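Local coordinates for putative exotoxin (superantigen) (Streptococcus pyogenes, PDB 1TY0), which acts as a streptococcal superantigen that probably engages T-cell receptors and can dimerise, and binds zinc, at residues L14-E19 with S181-I186; K8-Q13 with Y175-S180; Y18-V23 with G74-F79. All coordinates share one frame; numbering follows the deposited sequence.

Contact 1: L14-E19 with S181-I186; sequences LNYAYE and STRSDI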
loop_
_atom_site.group_PDB
_atom_site.type_symbol
_atom_site.label_atom_id
_atom_site.label_comp_id
_atom_site.label_asym_id
_atom_site.label_seq_id
_atom_site.Cartn_x
_atom_site.Cartn_y
_atom_site.Cartn_z
ATOM N N LEU A 14 -6.336 8.144 10.663
ATOM C CA LEU A 14 -5.813 6.826 10.990
ATOM C C LEU A 14 -6.284 5.769 10.004
ATOM O O LEU A 14 -5.512 4.890 9.609
ATOM C CB LEU A 14 -6.224 6.438 12.410
ATOM C CG LEU A 14 -5.465 7.209 13.489
ATOM C CD1 LEU A 14 -6.155 7.079 14.839
ATOM C CD2 LEU A 14 -4.040 6.682 13.544
ATOM N N ASN A 15 -7.547 5.858 9.600
ATOM C CA ASN A 15 -8.095 4.892 8.664
ATOM C C ASN A 15 -7.318 4.973 7.359
ATOM O O ASN A 15 -6.951 3.950 6.780
ATOM C CB ASN A 15 -9.582 5.158 8.427
ATOM C CG ASN A 15 -10.277 3.980 7.783
ATOM O OD1 ASN A 15 -10.357 3.884 6.559
ATOM N ND2 ASN A 15 -10.758 3.057 8.608
ATOM N N TYR A 16 -7.047 6.191 6.909
ATOM C CA TYR A 16 -6.288 6.369 5.682
ATOM C C TYR A 16 -4.848 5.883 5.823
ATOM O O TYR A 16 -4.337 5.177 4.957
ATOM C CB TYR A 16 -6.252 7.837 5.262
ATOM C CG TYR A 16 -5.087 8.132 4.344
ATOM C CD1 TYR A 16 -4.989 7.522 3.092
ATOM C CD2 TYR A 16 -4.054 8.977 4.747
ATOM C CE1 TYR A 16 -3.888 7.747 2.268
ATOM C CE2 TYR A 16 -2.950 9.206 3.931
ATOM C CZ TYR A 16 -2.874 8.589 2.693
ATOM O OH TYR A 16 -1.783 8.810 1.884
ATOM N N ALA A 17 -4.194 6.281 6.909
ATOM C CA ALA A 17 -2.803 5.908 7.137
ATOM C C ALA A 17 -2.567 4.403 7.128
ATOM O O ALA A 17 -1.624 3.926 6.499
ATOM C CB ALA A 17 -2.311 6.501 8.461
ATOM N N TYR A 18 -3.431 3.653 7.808
ATOM C CA TYR A 18 -3.265 2.208 7.889
ATOM C C TYR A 18 -3.898 1.358 6.780
ATOM O O TYR A 18 -3.741 0.141 6.771
ATOM C CB TYR A 18 -3.710 1.731 9.278
ATOM C CG TYR A 18 -2.684 2.045 10.354
ATOM C CD1 TYR A 18 -1.584 1.215 10.555
ATOM C CD2 TYR A 18 -2.794 3.192 11.145
ATOM C CE1 TYR A 18 -0.611 1.512 11.517
ATOM C CE2 TYR A 18 -1.823 3.502 12.113
ATOM C CZ TYR A 18 -0.736 2.654 12.290
ATOM O OH TYR A 18 0.220 2.944 13.241
ATOM N N GLU A 19 -4.621 1.986 5.857
ATOM C CA GLU A 19 -5.204 1.256 4.723
ATOM C C GLU A 19 -4.079 1.289 3.698
ATOM O O GLU A 19 -4.108 2.064 2.749
ATOM C CB GLU A 19 -6.435 1.986 4.180
ATOM C CG GLU A 19 -7.725 1.657 4.918
ATOM C CD GLU A 19 -8.247 0.276 4.575
ATOM O OE1 GLU A 19 -8.597 0.048 3.394
ATOM O OE2 GLU A 19 -8.306 -0.583 5.479
ATOM N N SER A 181 -2.255 14.774 10.943
ATOM C CA SER A 181 -1.206 13.761 10.849
ATOM C C SER A 181 -1.045 13.062 9.498
ATOM O O SER A 181 -2.016 12.563 8.927
ATOM C CB SER A 181 -1.420 12.687 11.920
ATOM O OG SER A 181 -1.393 13.240 13.222
ATOM N N THR A 182 0.196 13.024 9.014
ATOM C CA THR A 182 0.548 12.354 7.759
ATOM C C THR A 182 1.009 10.949 8.140
ATOM O O THR A 182 1.175 10.656 9.320
ATOM C CB THR A 182 1.739 13.035 7.052
ATOM O OG1 THR A 182 2.902 12.957 7.889
ATOM C CG2 THR A 182 1.429 14.489 6.754
ATOM N N ARG A 183 1.233 10.083 7.154
ATOM C CA ARG A 183 1.699 8.738 7.465
ATOM C C ARG A 183 3.054 8.819 8.155
ATOM O O ARG A 183 3.326 8.065 9.086
ATOM C CB ARG A 183 1.790 7.881 6.200
ATOM C CG ARG A 183 0.491 7.163 5.887
ATOM C CD ARG A 183 0.550 6.408 4.566
ATOM N NE ARG A 183 -0.692 5.674 4.347
ATOM C CZ ARG A 183 -1.156 5.314 3.155
ATOM N NH1 ARG A 183 -0.483 5.619 2.051
ATOM N NH2 ARG A 183 -2.298 4.647 3.066
ATOM N N SER A 184 3.895 9.744 7.704
ATOM C CA SER A 184 5.206 9.922 8.313
ATOM C C SER A 184 5.044 10.240 9.797
ATOM O O SER A 184 5.724 9.655 10.639
ATOM C CB SER A 184 5.966 11.062 7.637
ATOM O OG SER A 184 7.232 11.248 8.245
ATOM N N ASP A 185 4.146 11.170 10.115
ATOM C CA ASP A 185 3.915 11.549 11.512
ATOM C C ASP A 185 3.473 10.360 12.356
ATOM O O ASP A 185 3.985 10.149 13.458
ATOM C CB ASP A 185 2.833 12.628 11.631
ATOM C CG ASP A 185 3.228 13.942 10.995
ATOM O OD1 ASP A 185 4.427 14.290 11.016
ATOM O OD2 ASP A 185 2.325 14.638 10.494
ATOM N N ILE A 186 2.521 9.591 11.832
ATOM C CA ILE A 186 1.964 8.444 12.546
ATOM C C ILE A 186 2.903 7.250 12.657
ATOM O O ILE A 186 2.896 6.537 13.663
ATOM C CB ILE A 186 0.635 7.990 11.886
ATOM C CG1 ILE A 186 -0.412 9.102 12.024
ATOM C CG2 ILE A 186 0.114 6.717 12.548
ATOM C CD1 ILE A 186 -1.631 8.921 11.148
#
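Arg183 reaches from the start of helix 183-187 to the C-terminal end of helix 5-18 and bonds to two backbone carbonyls there. Arg183 NE donates to Ala17 O at 2.9 Å, on a lone pair of that oxygen, and Arg183 NH2 donates to Tyr16 O at 2.8 Å. Both bonds are bent, with N-H...O angles of 144° and 137°, because each oxygen sits somewhat out of the guanidinium plane. The arm is extended from CG to NE, and its CG passes close to Ala17.

The guanidinium also lies flat on the Tyr16 ring, with planes 21° apart and centres at 4.2 Å. This is an off-centre cation-pi stack: CZ of the tyrosine sits over the middle of the guanidinium. Arg183 NH1 continues outward to Glu19 O of the second subunit, and the two copies of Tyr16 meet across the same interface.

Thr182 is the N-cap of helix 183-187. It forms a capping box with Asp185: Asp185 N donates to Thr182 OG1 at 3.1 Å, and Thr182 N returns a bond to Asp185 OD2.

Ile186 carries the apolar side. Ile186 CD1 touches Ala17 CB at 3.7 Å and lies near Leu14 CD2, while Ile186 CG2 meets Tyr18 CE2 obliquely at 3.8 Å. Tyr18 OH bonds to Tyr190 and Lys189.

The buried arginine charge faces backbone oxygens at a helix C-terminus, where the helix dipole would probably favour a cation. The same group thus joins the two helices and takes part in the dimer contact.

Contact 2: K8-Q13 with Y175-S180; sequences KDVKLQ and YDATSS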
loop_
_atom_site.group_PDB
_atom_site.type_symbol
_atom_site.label_atom_id
_atom_site.label_comp_id
_atom_site.label_asym_id
_atom_site.label_seq_id
_atom_site.Cartn_x
_atom_site.Cartn_y
_atom_site.Cartn_z
ATOM N N LYS A 8 -13.604 12.275 15.166
ATOM C CA LYS A 8 -13.969 11.724 13.867
ATOM C C LYS A 8 -12.859 11.991 12.849
ATOM O O LYS A 8 -12.491 11.106 12.075
ATOM C CB LYS A 8 -15.285 12.330 13.371
ATOM C CG LYS A 8 -16.504 11.887 14.165
ATOM C CD LYS A 8 -17.785 12.441 13.558
ATOM C CE LYS A 8 -19.016 11.904 14.274
ATOM N NZ LYS A 8 -19.006 12.253 15.719
ATOM N N ASP A 9 -12.334 13.214 12.854
ATOM C CA ASP A 9 -11.263 13.587 11.936
ATOM C C ASP A 9 -9.994 12.801 12.249
ATOM O O ASP A 9 -9.241 12.442 11.347
ATOM C CB ASP A 9 -10.976 15.088 12.025
ATOM C CG ASP A 9 -12.178 15.932 11.657
ATOM O OD1 ASP A 9 -12.846 15.607 10.653
ATOM O OD2 ASP A 9 -12.449 16.925 12.364
ATOM N N VAL A 10 -9.763 12.545 13.533
ATOM C CA VAL A 10 -8.597 11.785 13.968
ATOM C C VAL A 10 -8.717 10.363 13.423
ATOM O O VAL A 10 -7.755 9.798 12.898
ATOM C CB VAL A 10 -8.517 11.740 15.515
ATOM C CG1 VAL A 10 -7.465 10.736 15.966
ATOM C CG2 VAL A 10 -8.189 13.132 16.052
ATOM N N LYS A 11 -9.911 9.795 13.538
ATOM C CA LYS A 11 -10.148 8.444 13.052
ATOM C C LYS A 11 -9.975 8.393 11.537
ATOM O O LYS A 11 -9.454 7.419 10.996
ATOM C CB LYS A 11 -11.550 7.980 13.468
ATOM C CG LYS A 11 -11.694 7.869 14.982
ATOM C CD LYS A 11 -13.141 7.734 15.440
ATOM C CE LYS A 11 -13.647 6.311 15.317
ATOM N NZ LYS A 11 -14.969 6.167 15.997
ATOM N N LEU A 12 -10.388 9.452 10.852
ATOM C CA LEU A 12 -10.247 9.494 9.403
ATOM C C LEU A 12 -8.779 9.452 8.987
ATOM O O LEU A 12 -8.423 8.752 8.044
ATOM C CB LEU A 12 -10.924 10.746 8.844
ATOM C CG LEU A 12 -12.453 10.696 8.913
ATOM C CD1 LEU A 12 -13.048 11.989 8.369
ATOM C CD2 LEU A 12 -12.951 9.505 8.104
ATOM N N GLN A 13 -7.927 10.197 9.690
ATOM C CA GLN A 13 -6.501 10.203 9.372
ATOM C C GLN A 13 -5.882 8.824 9.614
ATOM O O GLN A 13 -5.009 8.387 8.869
ATOM C CB GLN A 13 -5.755 11.240 10.221
ATOM C CG GLN A 13 -6.048 12.682 9.848
ATOM C CD GLN A 13 -5.738 12.981 8.395
ATOM O OE1 GLN A 13 -4.580 12.998 7.982
ATOM N NE2 GLN A 13 -6.779 13.211 7.610
ATOM N N TYR A 175 -5.391 5.407 18.908
ATOM C CA TYR A 175 -5.926 6.614 18.293
ATOM C C TYR A 175 -4.861 7.701 18.370
ATOM O O TYR A 175 -5.133 8.838 18.755
ATOM C CB TYR A 175 -7.208 7.024 19.025
ATOM C CG TYR A 175 -8.341 6.047 18.781
ATOM C CD1 TYR A 175 -8.484 4.898 19.565
ATOM C CD2 TYR A 175 -9.216 6.226 17.716
ATOM C CE1 TYR A 175 -9.473 3.948 19.280
ATOM C CE2 TYR A 175 -10.209 5.290 17.425
ATOM C CZ TYR A 175 -10.331 4.155 18.206
ATOM O OH TYR A 175 -11.305 3.227 17.896
ATOM N N ASP A 176 -3.646 7.326 17.978
ATOM C CA ASP A 176 -2.494 8.218 18.015
ATOM C C ASP A 176 -2.287 9.108 16.792
ATOM O O ASP A 176 -1.349 8.909 16.014
ATOM C CB ASP A 176 -1.228 7.396 18.291
ATOM C CG ASP A 176 -0.992 6.297 17.260
ATOM O OD1 ASP A 176 -1.976 5.721 16.750
ATOM O OD2 ASP A 176 0.190 6.001 16.976
ATOM N N ALA A 177 -3.159 10.101 16.632
ATOM C CA ALA A 177 -3.041 11.037 15.521
ATOM C C ALA A 177 -3.895 12.274 15.749
ATOM O O ALA A 177 -4.748 12.296 16.635
ATOM C CB ALA A 177 -3.458 10.368 14.212
ATOM N N THR A 178 -3.635 13.308 14.952
ATOM C CA THR A 178 -4.417 14.537 14.992
ATOM C C THR A 178 -5.052 14.572 13.605
ATOM O O THR A 178 -4.721 13.752 12.750
ATOM C CB THR A 178 -3.545 15.806 15.164
ATOM O OG1 THR A 178 -2.806 16.048 13.961
ATOM C CG2 THR A 178 -2.576 15.636 16.321
ATOM N N SER A 179 -5.956 15.514 13.375
ATOM C CA SER A 179 -6.617 15.611 12.084
ATOM C C SER A 179 -5.660 16.020 10.966
ATOM O O SER A 179 -6.026 15.985 9.792
ATOM C CB SER A 179 -7.770 16.614 12.164
ATOM O OG SER A 179 -7.286 17.912 12.468
ATOM N N SER A 180 -4.436 16.399 11.335
ATOM C CA SER A 180 -3.425 16.836 10.373
ATOM C C SER A 180 -2.295 15.832 10.139
ATOM O O SER A 180 -1.472 16.020 9.246
ATOM C CB SER A 180 -2.794 18.155 10.841
ATOM O OG SER A 180 -3.732 19.217 10.872
#
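Val10 sits at the middle of this contact, on the side of helix 5-18 that faces the loop 175-180. Val10 CG1, anti to the backbone N (chi1 169°), comes to 3.2 Å from Ala177 O. CG2 is also close to Ala177 O and reaches on to Thr178 CA. Val10 CG1 is also 4.4 Å from Ala177 CB, a loose apolar touch.

Further along the helix, Gln13 lies against the next two carbonyls of the loop. Gln13 CG, anti to the carbonyl carbon (chi1 -71°), lies 3.4 Å from Thr178 O and 3.3 Å from Ser179 O. The bend at chi2 (-57°) then brings CD in beside Ser179 O as well. One turn before Gln13, Asp9 CB meets Ser179 CB at 3.6 Å.

At the other end of the contact, Lys11 and Tyr175 lie side by side and point the same way. Lys11 CG touches the ring edge at Tyr175 CE2, 3.9 Å away. Both polar ends find partners beyond the loop. Lys11 NZ bonds to Tyr155 O, Asp150 O and Ser153 OG, and Tyr175 OH bonds to Ile148 O.

The loop is shaped by its own bonds. Thr178 OG1 accepts from Ser180 N at 3.1 Å in an ST turn, and Ser181 OG accepts from Thr178 N. Asp176, the centre of an inverse gamma turn, makes salt bridges to Lys189 and Arg139.

The arrangement is a helix packed on an irregular loop, mostly through aliphatic carbons resting on backbone carbonyls. In the two-domain superantigen fold it lays the N-terminal helix over the loop that follows strand 168-173 of the beta-grasp domain.

Contact 3: Y18-V23 with G74-F79; sequences YEIIPV and GLPYIF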
loop_
_atom_site.group_PDB
_atom_site.type_symbol
_atom_site.label_atom_id
_atom_site.label_comp_id
_atom_site.label_asym_id
_atom_site.label_seq_id
_atom_site.Cartn_x
_atom_site.Cartn_y
_atom_site.Cartn_z
ATOM N N TYR A 18 -3.431 3.653 7.808
ATOM C CA TYR A 18 -3.265 2.208 7.889
ATOM C C TYR A 18 -3.898 1.358 6.780
ATOM O O TYR A 18 -3.741 0.141 6.771
ATOM C CB TYR A 18 -3.710 1.731 9.278
ATOM C CG TYR A 18 -2.684 2.045 10.354
ATOM C CD1 TYR A 18 -1.584 1.215 10.555
ATOM C CD2 TYR A 18 -2.794 3.192 11.145
ATOM C CE1 TYR A 18 -0.611 1.512 11.517
ATOM C CE2 TYR A 18 -1.823 3.502 12.113
ATOM C CZ TYR A 18 -0.736 2.654 12.290
ATOM O OH TYR A 18 0.220 2.944 13.241
ATOM N N GLU A 19 -4.621 1.986 5.857
ATOM C CA GLU A 19 -5.204 1.256 4.723
ATOM C C GLU A 19 -4.079 1.289 3.698
ATOM O O GLU A 19 -4.108 2.064 2.749
ATOM C CB GLU A 19 -6.435 1.986 4.180
ATOM C CG GLU A 19 -7.725 1.657 4.918
ATOM C CD GLU A 19 -8.247 0.276 4.575
ATOM O OE1 GLU A 19 -8.597 0.048 3.394
ATOM O OE2 GLU A 19 -8.306 -0.583 5.479
ATOM N N ILE A 20 -3.087 0.433 3.905
ATOM C CA ILE A 20 -1.908 0.415 3.059
ATOM C C ILE A 20 -1.293 -0.977 2.932
ATOM O O ILE A 20 -1.565 -1.866 3.736
ATOM C CB ILE A 20 -0.863 1.378 3.662
ATOM C CG1 ILE A 20 0.409 1.421 2.820
ATOM C CG2 ILE A 20 -0.539 0.941 5.079
ATOM C CD1 ILE A 20 1.416 2.422 3.344
ATOM N N ILE A 21 -0.472 -1.157 1.904
ATOM C CA ILE A 21 0.217 -2.420 1.660
ATOM C C ILE A 21 1.621 -2.258 2.238
ATOM O O ILE A 21 2.338 -1.331 1.875
ATOM C CB ILE A 21 0.330 -2.710 0.146
ATOM C CG1 ILE A 21 -1.049 -3.082 -0.408
ATOM C CG2 ILE A 21 1.337 -3.832 -0.109
ATOM C CD1 ILE A 21 -1.569 -4.396 0.106
ATOM N N PRO A 22 2.035 -3.166 3.136
ATOM C CA PRO A 22 3.370 -3.052 3.729
ATOM C C PRO A 22 4.526 -3.549 2.879
ATOM O O PRO A 22 4.340 -4.325 1.942
ATOM C CB PRO A 22 3.241 -3.868 5.011
ATOM C CG PRO A 22 2.329 -4.982 4.582
ATOM C CD PRO A 22 1.271 -4.261 3.762
ATOM N N VAL A 23 5.720 -3.078 3.225
ATOM C CA VAL A 23 6.951 -3.512 2.576
ATOM C C VAL A 23 7.270 -4.762 3.384
ATOM O O VAL A 23 7.600 -4.675 4.567
ATOM C CB VAL A 23 8.071 -2.476 2.753
ATOM C CG1 VAL A 23 9.380 -3.044 2.220
ATOM C CG2 VAL A 23 7.713 -1.196 2.018
ATOM N N GLY A 74 7.757 -3.156 7.129
ATOM C CA GLY A 74 7.579 -1.756 7.459
ATOM C C GLY A 74 6.540 -1.087 6.595
ATOM O O GLY A 74 6.289 -1.507 5.461
ATOM N N LEU A 75 5.930 -0.037 7.132
ATOM C CA LEU A 75 4.909 0.687 6.386
ATOM C C LEU A 75 5.560 1.875 5.698
ATOM O O LEU A 75 6.186 2.716 6.352
ATOM C CB LEU A 75 3.796 1.141 7.339
ATOM C CG LEU A 75 3.273 0.027 8.256
ATOM C CD1 LEU A 75 2.128 0.556 9.126
ATOM C CD2 LEU A 75 2.803 -1.153 7.416
ATOM N N PRO A 76 5.445 1.958 4.359
ATOM C CA PRO A 76 6.052 3.078 3.628
ATOM C C PRO A 76 5.376 4.398 3.980
ATOM O O PRO A 76 4.151 4.465 4.050
ATOM C CB PRO A 76 5.841 2.687 2.169
ATOM C CG PRO A 76 4.505 1.991 2.214
ATOM C CD PRO A 76 4.652 1.105 3.451
ATOM N N TYR A 77 6.168 5.446 4.199
ATOM C CA TYR A 77 5.595 6.740 4.556
ATOM C C TYR A 77 5.713 7.786 3.449
ATOM O O TYR A 77 5.103 8.859 3.517
ATOM C CB TYR A 77 6.234 7.256 5.856
ATOM C CG TYR A 77 7.732 7.470 5.796
ATOM C CD1 TYR A 77 8.269 8.656 5.294
ATOM C CD2 TYR A 77 8.610 6.490 6.248
ATOM C CE1 TYR A 77 9.650 8.859 5.247
ATOM C CE2 TYR A 77 9.993 6.680 6.203
ATOM C CZ TYR A 77 10.506 7.865 5.703
ATOM O OH TYR A 77 11.872 8.054 5.654
ATOM N N ILE A 78 6.492 7.470 2.425
ATOM C CA ILE A 78 6.669 8.382 1.306
ATOM C C ILE A 78 7.200 7.610 0.111
ATOM O O ILE A 78 7.872 6.592 0.280
ATOM C CB ILE A 78 7.662 9.516 1.658
ATOM C CG1 ILE A 78 7.588 10.624 0.610
ATOM C CG2 ILE A 78 9.085 8.978 1.729
ATOM C CD1 ILE A 78 6.309 11.428 0.664
ATOM N N PHE A 79 6.878 8.085 -1.089
ATOM C CA PHE A 79 7.351 7.465 -2.323
ATOM C C PHE A 79 8.143 8.505 -3.104
ATOM O O PHE A 79 7.851 9.704 -3.039
ATOM C CB PHE A 79 6.180 6.985 -3.195
ATOM C CG PHE A 79 5.334 5.923 -2.556
ATOM C CD1 PHE A 79 5.902 4.739 -2.102
ATOM C CD2 PHE A 79 3.964 6.104 -2.423
ATOM C CE1 PHE A 79 5.114 3.747 -1.523
ATOM C CE2 PHE A 79 3.164 5.116 -1.845
ATOM C CZ PHE A 79 3.745 3.937 -1.395
#
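Two backbone hydrogen bonds join the segments at Val23 and Gly74. Val23 N donates to Gly74 O at 2.8 Å, nearly along the C=O axis, and Gly74 N donates back to Val23 O at 3.0 Å. Both are fairly straight, at 162° and 159°. The two residues form an antiparallel hydrogen-bonded pair, where strand 23-26 starts and strand 69-74 ends.

The remaining contacts are apolar. Ile20, with CG1 anti to the backbone N and CD1 carried straight on, points at Pro76 tip to tip. Ile20 CD1 stands 3.3 Å from Pro76 CG, tighter than usual for two carbons. Val23 and Pro76 slide past each other in opposite directions, with Val23 CG2 4.1 Å from Pro76 CD.

Leu75 divides its two methyls between different partners. Leu75 CD2 rests on Pro22 CB at 3.7 Å. Leu75 CD1 approaches the Tyr18 ring at CE1, 3.8 Å away, and the two side chains cross at about a right angle.

Leu75 N bonds to Gln132 OE1, and the Leu75 side chain packs on Phe136 of helix 131-146 and Phe187 of helix 183-187. Val23 packs on Tyr85 and Ile87 of strand 84-93. Pro76 touches Ile21 of the second subunit, and Phe79 packs on Glu19 of that subunit.

Polar bonding between the segments is thus confined to one pair of residues at the strand ends. Beyond it, the prolines lack an N-H to donate, and apolar packing takes over, bringing the chain after the N-terminal helix against the loop that leaves strand 69-74.

From the N terminus, helix 5-18 meets the region 175-186 twice. Its earlier part closes a long loop through contact 2, and its C-terminal end closes another through contact 1. The two closures cross, since their segments alternate along the chain, and they touch where Leu14 and Ile186 meet Ala177. The chain then runs on into contact 3, which closes a shorter loop within the OB-fold domain and is nested inside the loop of contact 2. Contacts 1 and 3 share Tyr18 and Glu19, and both reach the second subunit. Contacts 1 and 2 tie the N-terminal helix to the beta-grasp part of the chain. Contact 3 ties the segment after that helix to the end of strand 69-74.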